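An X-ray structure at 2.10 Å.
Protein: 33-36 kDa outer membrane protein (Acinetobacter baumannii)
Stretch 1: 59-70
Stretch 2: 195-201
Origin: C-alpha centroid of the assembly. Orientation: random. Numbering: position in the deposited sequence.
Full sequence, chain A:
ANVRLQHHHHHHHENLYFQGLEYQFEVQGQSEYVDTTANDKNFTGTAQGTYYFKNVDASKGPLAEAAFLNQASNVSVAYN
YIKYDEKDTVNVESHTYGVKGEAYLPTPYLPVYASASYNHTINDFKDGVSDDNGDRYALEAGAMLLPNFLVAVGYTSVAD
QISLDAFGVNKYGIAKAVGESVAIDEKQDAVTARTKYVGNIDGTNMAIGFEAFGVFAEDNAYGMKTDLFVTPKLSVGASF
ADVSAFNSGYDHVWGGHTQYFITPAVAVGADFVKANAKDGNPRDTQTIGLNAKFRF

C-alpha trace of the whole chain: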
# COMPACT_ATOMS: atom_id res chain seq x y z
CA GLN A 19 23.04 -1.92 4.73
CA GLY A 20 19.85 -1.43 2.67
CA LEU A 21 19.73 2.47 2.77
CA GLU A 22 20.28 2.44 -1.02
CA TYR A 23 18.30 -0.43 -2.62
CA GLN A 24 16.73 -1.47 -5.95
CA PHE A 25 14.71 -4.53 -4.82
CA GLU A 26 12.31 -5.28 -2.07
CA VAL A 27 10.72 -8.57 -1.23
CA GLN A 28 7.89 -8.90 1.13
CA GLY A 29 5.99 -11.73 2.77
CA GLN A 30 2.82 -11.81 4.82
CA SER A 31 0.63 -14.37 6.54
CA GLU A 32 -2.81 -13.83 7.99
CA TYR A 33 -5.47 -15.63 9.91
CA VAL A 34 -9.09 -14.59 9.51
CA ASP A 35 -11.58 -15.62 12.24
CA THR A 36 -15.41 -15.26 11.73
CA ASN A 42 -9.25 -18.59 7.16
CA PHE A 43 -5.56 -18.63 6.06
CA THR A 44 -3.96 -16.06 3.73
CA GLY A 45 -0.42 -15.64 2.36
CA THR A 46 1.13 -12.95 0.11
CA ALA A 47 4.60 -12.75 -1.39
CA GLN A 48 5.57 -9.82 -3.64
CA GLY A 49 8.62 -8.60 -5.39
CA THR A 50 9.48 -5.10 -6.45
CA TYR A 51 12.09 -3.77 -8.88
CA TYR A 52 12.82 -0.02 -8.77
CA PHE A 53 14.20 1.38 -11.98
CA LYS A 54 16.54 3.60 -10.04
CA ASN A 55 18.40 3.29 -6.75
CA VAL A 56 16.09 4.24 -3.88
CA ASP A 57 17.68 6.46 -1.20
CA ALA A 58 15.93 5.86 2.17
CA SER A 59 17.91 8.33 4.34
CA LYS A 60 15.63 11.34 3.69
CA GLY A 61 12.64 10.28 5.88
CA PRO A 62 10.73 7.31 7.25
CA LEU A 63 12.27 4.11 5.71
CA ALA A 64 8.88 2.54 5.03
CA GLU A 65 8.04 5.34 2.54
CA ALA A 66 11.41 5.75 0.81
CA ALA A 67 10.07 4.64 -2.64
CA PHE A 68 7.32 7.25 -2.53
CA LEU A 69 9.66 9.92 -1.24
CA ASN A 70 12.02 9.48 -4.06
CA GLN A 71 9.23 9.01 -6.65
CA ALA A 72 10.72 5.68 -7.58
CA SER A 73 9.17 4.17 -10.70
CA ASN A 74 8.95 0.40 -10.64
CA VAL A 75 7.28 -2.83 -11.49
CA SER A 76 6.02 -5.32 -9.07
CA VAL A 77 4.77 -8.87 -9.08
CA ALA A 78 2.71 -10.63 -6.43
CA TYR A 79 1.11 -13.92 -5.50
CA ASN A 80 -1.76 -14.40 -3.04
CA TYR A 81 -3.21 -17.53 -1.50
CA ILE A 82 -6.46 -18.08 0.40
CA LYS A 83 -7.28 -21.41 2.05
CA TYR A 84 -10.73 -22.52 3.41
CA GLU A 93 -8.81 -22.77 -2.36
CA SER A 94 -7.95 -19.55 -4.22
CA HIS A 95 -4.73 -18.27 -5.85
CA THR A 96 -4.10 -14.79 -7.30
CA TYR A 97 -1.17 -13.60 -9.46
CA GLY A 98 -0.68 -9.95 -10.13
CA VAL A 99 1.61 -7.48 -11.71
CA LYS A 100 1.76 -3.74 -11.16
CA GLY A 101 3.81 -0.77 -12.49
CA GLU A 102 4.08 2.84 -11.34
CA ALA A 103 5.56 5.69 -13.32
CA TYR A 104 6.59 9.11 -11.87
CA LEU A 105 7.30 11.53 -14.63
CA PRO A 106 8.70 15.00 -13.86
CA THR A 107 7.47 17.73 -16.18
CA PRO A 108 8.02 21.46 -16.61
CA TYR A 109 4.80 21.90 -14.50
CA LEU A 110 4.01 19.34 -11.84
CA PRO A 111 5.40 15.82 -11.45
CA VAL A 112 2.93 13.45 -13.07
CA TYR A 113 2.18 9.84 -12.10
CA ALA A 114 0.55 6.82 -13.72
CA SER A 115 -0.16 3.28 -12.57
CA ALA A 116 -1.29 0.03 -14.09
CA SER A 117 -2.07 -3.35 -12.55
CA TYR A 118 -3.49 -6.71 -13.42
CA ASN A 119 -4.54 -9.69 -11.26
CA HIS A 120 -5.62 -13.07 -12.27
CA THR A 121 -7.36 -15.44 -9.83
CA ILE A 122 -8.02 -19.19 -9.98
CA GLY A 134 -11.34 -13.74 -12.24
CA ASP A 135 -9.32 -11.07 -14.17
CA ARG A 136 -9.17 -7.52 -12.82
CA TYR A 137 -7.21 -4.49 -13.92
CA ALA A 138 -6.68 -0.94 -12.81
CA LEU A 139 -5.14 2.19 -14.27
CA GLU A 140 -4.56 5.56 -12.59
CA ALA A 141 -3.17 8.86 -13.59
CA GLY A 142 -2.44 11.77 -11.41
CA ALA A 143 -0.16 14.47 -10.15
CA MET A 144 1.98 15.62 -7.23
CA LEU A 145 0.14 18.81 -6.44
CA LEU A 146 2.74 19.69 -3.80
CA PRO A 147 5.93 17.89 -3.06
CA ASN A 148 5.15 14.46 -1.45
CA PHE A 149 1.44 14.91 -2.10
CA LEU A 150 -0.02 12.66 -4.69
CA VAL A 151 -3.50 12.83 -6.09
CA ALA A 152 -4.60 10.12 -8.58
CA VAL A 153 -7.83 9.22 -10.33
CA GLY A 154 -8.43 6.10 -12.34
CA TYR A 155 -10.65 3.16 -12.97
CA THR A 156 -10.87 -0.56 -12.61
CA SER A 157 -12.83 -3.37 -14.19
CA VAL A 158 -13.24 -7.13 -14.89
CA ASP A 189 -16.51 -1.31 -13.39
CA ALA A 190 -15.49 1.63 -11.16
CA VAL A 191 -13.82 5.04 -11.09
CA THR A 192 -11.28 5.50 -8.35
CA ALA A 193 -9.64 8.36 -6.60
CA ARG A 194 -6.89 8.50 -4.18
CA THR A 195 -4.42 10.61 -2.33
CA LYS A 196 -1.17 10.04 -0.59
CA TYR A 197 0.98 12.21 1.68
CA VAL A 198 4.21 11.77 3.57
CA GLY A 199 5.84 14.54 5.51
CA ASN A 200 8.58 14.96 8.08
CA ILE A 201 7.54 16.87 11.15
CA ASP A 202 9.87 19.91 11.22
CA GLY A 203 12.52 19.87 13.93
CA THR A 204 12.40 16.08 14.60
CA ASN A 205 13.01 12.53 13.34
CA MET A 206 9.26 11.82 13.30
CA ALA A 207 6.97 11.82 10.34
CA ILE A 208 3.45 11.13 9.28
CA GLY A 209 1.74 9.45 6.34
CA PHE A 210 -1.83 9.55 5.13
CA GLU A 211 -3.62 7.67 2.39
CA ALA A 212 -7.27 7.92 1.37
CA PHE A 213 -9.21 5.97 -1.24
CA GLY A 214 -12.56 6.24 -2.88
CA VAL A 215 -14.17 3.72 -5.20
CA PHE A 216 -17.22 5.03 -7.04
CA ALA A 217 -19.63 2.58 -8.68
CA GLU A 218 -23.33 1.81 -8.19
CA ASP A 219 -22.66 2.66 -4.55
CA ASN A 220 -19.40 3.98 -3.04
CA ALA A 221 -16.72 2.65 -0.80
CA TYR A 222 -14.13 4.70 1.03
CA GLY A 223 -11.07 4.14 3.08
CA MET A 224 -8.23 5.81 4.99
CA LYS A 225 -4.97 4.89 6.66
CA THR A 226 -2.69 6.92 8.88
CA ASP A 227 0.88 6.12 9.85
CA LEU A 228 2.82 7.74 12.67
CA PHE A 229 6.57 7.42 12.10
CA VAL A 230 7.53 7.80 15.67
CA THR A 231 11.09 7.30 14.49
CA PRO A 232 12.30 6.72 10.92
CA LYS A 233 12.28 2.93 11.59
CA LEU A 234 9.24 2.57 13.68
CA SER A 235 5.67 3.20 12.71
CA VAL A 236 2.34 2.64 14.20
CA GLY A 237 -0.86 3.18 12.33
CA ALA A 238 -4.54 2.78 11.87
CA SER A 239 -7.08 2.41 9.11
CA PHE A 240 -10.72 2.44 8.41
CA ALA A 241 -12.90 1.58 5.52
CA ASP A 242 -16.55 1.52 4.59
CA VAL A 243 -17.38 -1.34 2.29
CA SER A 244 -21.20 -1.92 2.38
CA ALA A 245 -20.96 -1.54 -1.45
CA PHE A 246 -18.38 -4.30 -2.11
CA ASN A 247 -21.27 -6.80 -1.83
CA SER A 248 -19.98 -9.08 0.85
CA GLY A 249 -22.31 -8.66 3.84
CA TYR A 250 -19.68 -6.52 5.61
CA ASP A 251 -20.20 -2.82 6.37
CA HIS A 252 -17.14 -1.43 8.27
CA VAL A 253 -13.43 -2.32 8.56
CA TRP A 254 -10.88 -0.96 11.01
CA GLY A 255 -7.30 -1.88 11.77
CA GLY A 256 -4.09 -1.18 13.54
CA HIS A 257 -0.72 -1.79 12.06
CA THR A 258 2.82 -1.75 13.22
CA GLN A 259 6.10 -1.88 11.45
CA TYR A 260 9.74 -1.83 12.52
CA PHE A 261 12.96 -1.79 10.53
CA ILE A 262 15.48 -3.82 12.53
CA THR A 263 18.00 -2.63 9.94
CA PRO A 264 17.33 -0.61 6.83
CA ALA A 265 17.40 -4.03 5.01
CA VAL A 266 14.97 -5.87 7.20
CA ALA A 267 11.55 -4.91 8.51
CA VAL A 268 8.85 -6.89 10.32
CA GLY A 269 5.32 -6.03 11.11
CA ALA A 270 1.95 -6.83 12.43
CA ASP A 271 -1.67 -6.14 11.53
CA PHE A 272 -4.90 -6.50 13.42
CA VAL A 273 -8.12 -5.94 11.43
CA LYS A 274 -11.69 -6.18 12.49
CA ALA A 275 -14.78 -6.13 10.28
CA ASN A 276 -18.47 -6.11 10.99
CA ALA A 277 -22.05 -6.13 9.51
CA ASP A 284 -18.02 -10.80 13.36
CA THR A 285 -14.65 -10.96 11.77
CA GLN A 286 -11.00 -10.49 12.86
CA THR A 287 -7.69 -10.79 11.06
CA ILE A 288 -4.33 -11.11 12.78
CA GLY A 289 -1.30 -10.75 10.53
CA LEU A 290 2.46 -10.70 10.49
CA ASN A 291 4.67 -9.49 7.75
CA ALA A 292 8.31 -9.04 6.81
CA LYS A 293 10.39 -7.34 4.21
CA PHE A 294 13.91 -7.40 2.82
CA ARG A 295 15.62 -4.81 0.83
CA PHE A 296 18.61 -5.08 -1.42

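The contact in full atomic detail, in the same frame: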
# COMPACT_ATOMS: atom_id res chain seq x y z
N SER A 59 17.47 7.45 3.26
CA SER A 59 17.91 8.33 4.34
C SER A 59 17.27 9.70 4.39
O SER A 59 17.69 10.50 5.19
CB SER A 59 19.44 8.49 4.33
OG SER A 59 19.87 9.39 3.32
N LYS A 60 16.24 9.99 3.60
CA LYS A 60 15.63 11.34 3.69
C LYS A 60 14.29 11.40 4.45
O LYS A 60 13.67 12.45 4.47
CB LYS A 60 15.45 11.95 2.29
CG LYS A 60 14.20 11.49 1.54
CD LYS A 60 14.25 11.96 0.09
CE LYS A 60 15.24 11.14 -0.72
NZ LYS A 60 15.46 11.69 -2.08
N GLY A 61 13.87 10.30 5.06
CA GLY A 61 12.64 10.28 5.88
C GLY A 61 12.28 8.89 6.41
O GLY A 61 13.12 8.01 6.49
N PRO A 62 11.04 8.68 6.78
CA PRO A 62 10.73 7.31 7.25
C PRO A 62 11.10 6.20 6.21
O PRO A 62 10.79 6.34 4.98
CB PRO A 62 9.22 7.36 7.45
CG PRO A 62 8.73 8.51 6.56
CD PRO A 62 9.84 9.51 6.54
N LEU A 63 11.75 5.11 6.66
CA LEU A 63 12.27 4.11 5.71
C LEU A 63 11.11 3.44 5.02
O LEU A 63 11.19 3.14 3.81
CB LEU A 63 13.15 3.05 6.38
CG LEU A 63 14.48 3.40 7.04
CD1 LEU A 63 15.04 2.21 7.81
CD2 LEU A 63 15.48 3.83 6.02
N ALA A 64 9.99 3.23 5.72
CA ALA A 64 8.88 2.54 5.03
C ALA A 64 8.42 3.23 3.72
O ALA A 64 7.91 2.54 2.83
CB ALA A 64 7.67 2.33 5.94
N GLU A 65 8.60 4.56 3.62
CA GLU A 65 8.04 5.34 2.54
C GLU A 65 9.11 5.87 1.60
O GLU A 65 8.88 6.82 0.89
CB GLU A 65 7.23 6.55 3.09
CG GLU A 65 5.97 6.16 3.81
CD GLU A 65 4.90 5.47 2.95
OE1 GLU A 65 4.89 5.59 1.70
OE2 GLU A 65 4.08 4.72 3.53
N ALA A 66 10.27 5.25 1.59
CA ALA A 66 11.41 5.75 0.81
C ALA A 66 11.12 5.72 -0.68
O ALA A 66 11.61 6.64 -1.40
CB ALA A 66 12.67 4.92 1.12
N ALA A 67 10.33 4.73 -1.15
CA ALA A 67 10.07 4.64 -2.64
C ALA A 67 9.22 5.84 -3.07
O ALA A 67 9.53 6.58 -4.07
CB ALA A 67 9.38 3.33 -3.05
N PHE A 68 8.13 6.03 -2.35
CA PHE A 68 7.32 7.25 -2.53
C PHE A 68 8.10 8.58 -2.42
O PHE A 68 8.04 9.47 -3.31
CB PHE A 68 6.15 7.27 -1.58
CG PHE A 68 5.25 8.44 -1.80
CD1 PHE A 68 4.36 8.45 -2.87
CD2 PHE A 68 5.28 9.50 -0.96
CE1 PHE A 68 3.53 9.58 -3.09
CE2 PHE A 68 4.44 10.63 -1.14
CZ PHE A 68 3.58 10.66 -2.21
N LEU A 69 8.89 8.70 -1.39
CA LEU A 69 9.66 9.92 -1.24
C LEU A 69 10.71 10.11 -2.32
O LEU A 69 11.09 11.23 -2.62
CB LEU A 69 10.30 10.03 0.14
CG LEU A 69 9.32 10.13 1.35
CD1 LEU A 69 10.03 9.97 2.66
CD2 LEU A 69 8.62 11.47 1.32
N ASN A 70 11.27 9.08 -2.93
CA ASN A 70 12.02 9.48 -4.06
C ASN A 70 11.35 9.26 -5.44
O ASN A 70 11.99 9.32 -6.44
CB ASN A 70 13.58 9.36 -3.96
CG ASN A 70 14.14 8.20 -3.16
OD1 ASN A 70 15.06 7.64 -3.68
ND2 ASN A 70 13.82 8.01 -1.84
N THR A 195 -5.44 9.67 -2.70
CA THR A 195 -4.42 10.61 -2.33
C THR A 195 -3.43 9.97 -1.42
O THR A 195 -3.78 9.05 -0.73
CB THR A 195 -5.00 11.84 -1.60
OG1 THR A 195 -5.58 11.45 -0.37
CG2 THR A 195 -6.02 12.51 -2.42
N LYS A 196 -2.19 10.47 -1.47
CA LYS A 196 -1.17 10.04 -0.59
C LYS A 196 -0.26 11.18 -0.13
O LYS A 196 0.23 11.97 -0.94
CB LYS A 196 -0.27 8.98 -1.27
CG LYS A 196 0.69 8.22 -0.31
CD LYS A 196 1.35 7.05 -1.09
CE LYS A 196 2.59 6.44 -0.47
NZ LYS A 196 2.23 5.78 0.78
N TYR A 197 0.04 11.19 1.17
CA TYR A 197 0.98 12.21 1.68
C TYR A 197 1.98 11.60 2.59
O TYR A 197 1.62 10.74 3.40
CB TYR A 197 0.24 13.37 2.44
CG TYR A 197 1.19 14.43 3.02
CD1 TYR A 197 1.82 15.35 2.20
CD2 TYR A 197 1.43 14.50 4.37
CE1 TYR A 197 2.66 16.30 2.74
CE2 TYR A 197 2.26 15.47 4.91
CZ TYR A 197 2.86 16.34 4.09
OH TYR A 197 3.73 17.25 4.60
N VAL A 198 3.19 12.16 2.59
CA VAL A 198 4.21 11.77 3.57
C VAL A 198 5.02 13.00 3.85
O VAL A 198 5.56 13.60 2.95
CB VAL A 198 5.11 10.60 3.08
CG1 VAL A 198 6.21 10.32 4.11
CG2 VAL A 198 4.28 9.35 2.95
N GLY A 199 5.00 13.44 5.10
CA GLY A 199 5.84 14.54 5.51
C GLY A 199 6.60 14.28 6.81
O GLY A 199 6.15 13.53 7.71
N ASN A 200 7.77 14.88 6.87
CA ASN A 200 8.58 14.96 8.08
C ASN A 200 7.99 16.00 8.97
O ASN A 200 7.55 17.01 8.46
CB ASN A 200 9.99 15.35 7.71
CG ASN A 200 10.69 14.22 6.96
OD1 ASN A 200 10.36 13.05 7.14
ND2 ASN A 200 11.65 14.56 6.13
N ILE A 201 7.95 15.77 10.28
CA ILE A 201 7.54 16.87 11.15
C ILE A 201 8.78 17.72 11.51
O ILE A 201 9.78 17.22 12.02
CB ILE A 201 6.68 16.45 12.37
CG1 ILE A 201 7.53 15.93 13.52
CG2 ILE A 201 5.61 15.42 11.98
CD1 ILE A 201 6.80 15.99 14.83

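Side chains on a β-strand alternate between its two faces, so a short strand can offer a neighbouring segment a row of every second residue. The packing of a strand running through Lys196 and Val198 against the compact loop and short helix of 59-70 in this outer membrane protein is a clear example. CA-to-CB bonds at Lys196 and Val198 point toward the other stretch, whereas that of Tyr197 points away. Asn200 starts out sideways, but its amide end comes nearer. The three residues thus meet the partner in order, one by charge, one by apolar packing and one by a polar amide, and no backbone-to-backbone hydrogen bond joins the stretches. The two stretches together bury 406 Å², counting both sides.

The apolar part centres on Val198, which is buried and gives up the largest covered area of any residue here. CG1 is the nearer methyl to Pro62 and Leu69, meeting Pro62 CG at 4.0 Å and Leu69 CD2 at 3.9 Å, and CG2 is the nearer to Phe68, 4.0 Å from Phe68 CD2; both lie against the Glu65 side chain, Val198 CG2 closest at 3.7 Å from Glu65 CG. A β-branched residue suits this position, because it is at home in a strand and spreads two methyl groups close to the backbone. The partners reach it in different ways: the CA-to-CB bond of Phe68 points toward the strand, whereas Leu69 leaves its backbone sideways and, with chi1 in m and chi2 in t, brings its end nearer. Phe68 and Pro62 are buried with Val198; the broad ring of Phe68 serves both the valine methyl and the lysine chain, and Leu69 and Pro62 add apolar surface. The helical turn of 66-69 helps to present Phe68 and Leu69, and the backbone hydrogen bond from Leu69 N to Glu65 O (3.0 Å) ties that turn to the residue at its N-cap position.

The charged part shows how a lysine can serve two purposes. Lys196 is extended through three t torsions, then turns at chi4 (p). Its CE lies over one face of the Phe68 ring, 3.9 Å from the ring centroid, in a CH-π contact, and its NZ forms a salt bridge with Glu65 OE1 at 2.8 Å. The aliphatic chain can therefore pack on an aromatic surface while the ammonium group finds a carboxylate beyond it. Any cation-π attraction is weak at most, since NZ is 5.2 Å from the centroid of the Phe68 ring. Glu65 matches this arrangement: its CA-to-CB bond points toward the strand, CG packs on Val198, and two m torsions carry the carboxylate to the lysine.

The polar part lies at the more exposed end. Asn200 ND2 donates a weak hydrogen bond to Lys60 O, long at 3.4 Å but nearly straight at 169°. On the other arm of the same amide, Asn200 OD1 sits 3.8 Å from Gly61 CA and 3.6 Å from Pro62 CD. Gly61 suits this close passage: an ideal CB would point toward the strand, only 3.2 Å from Asn200 OD1, and would clash with Pro62 CD at 2.5 Å. The Lys60 side chain starts sideways and its end leads away, so its carbonyl makes the link.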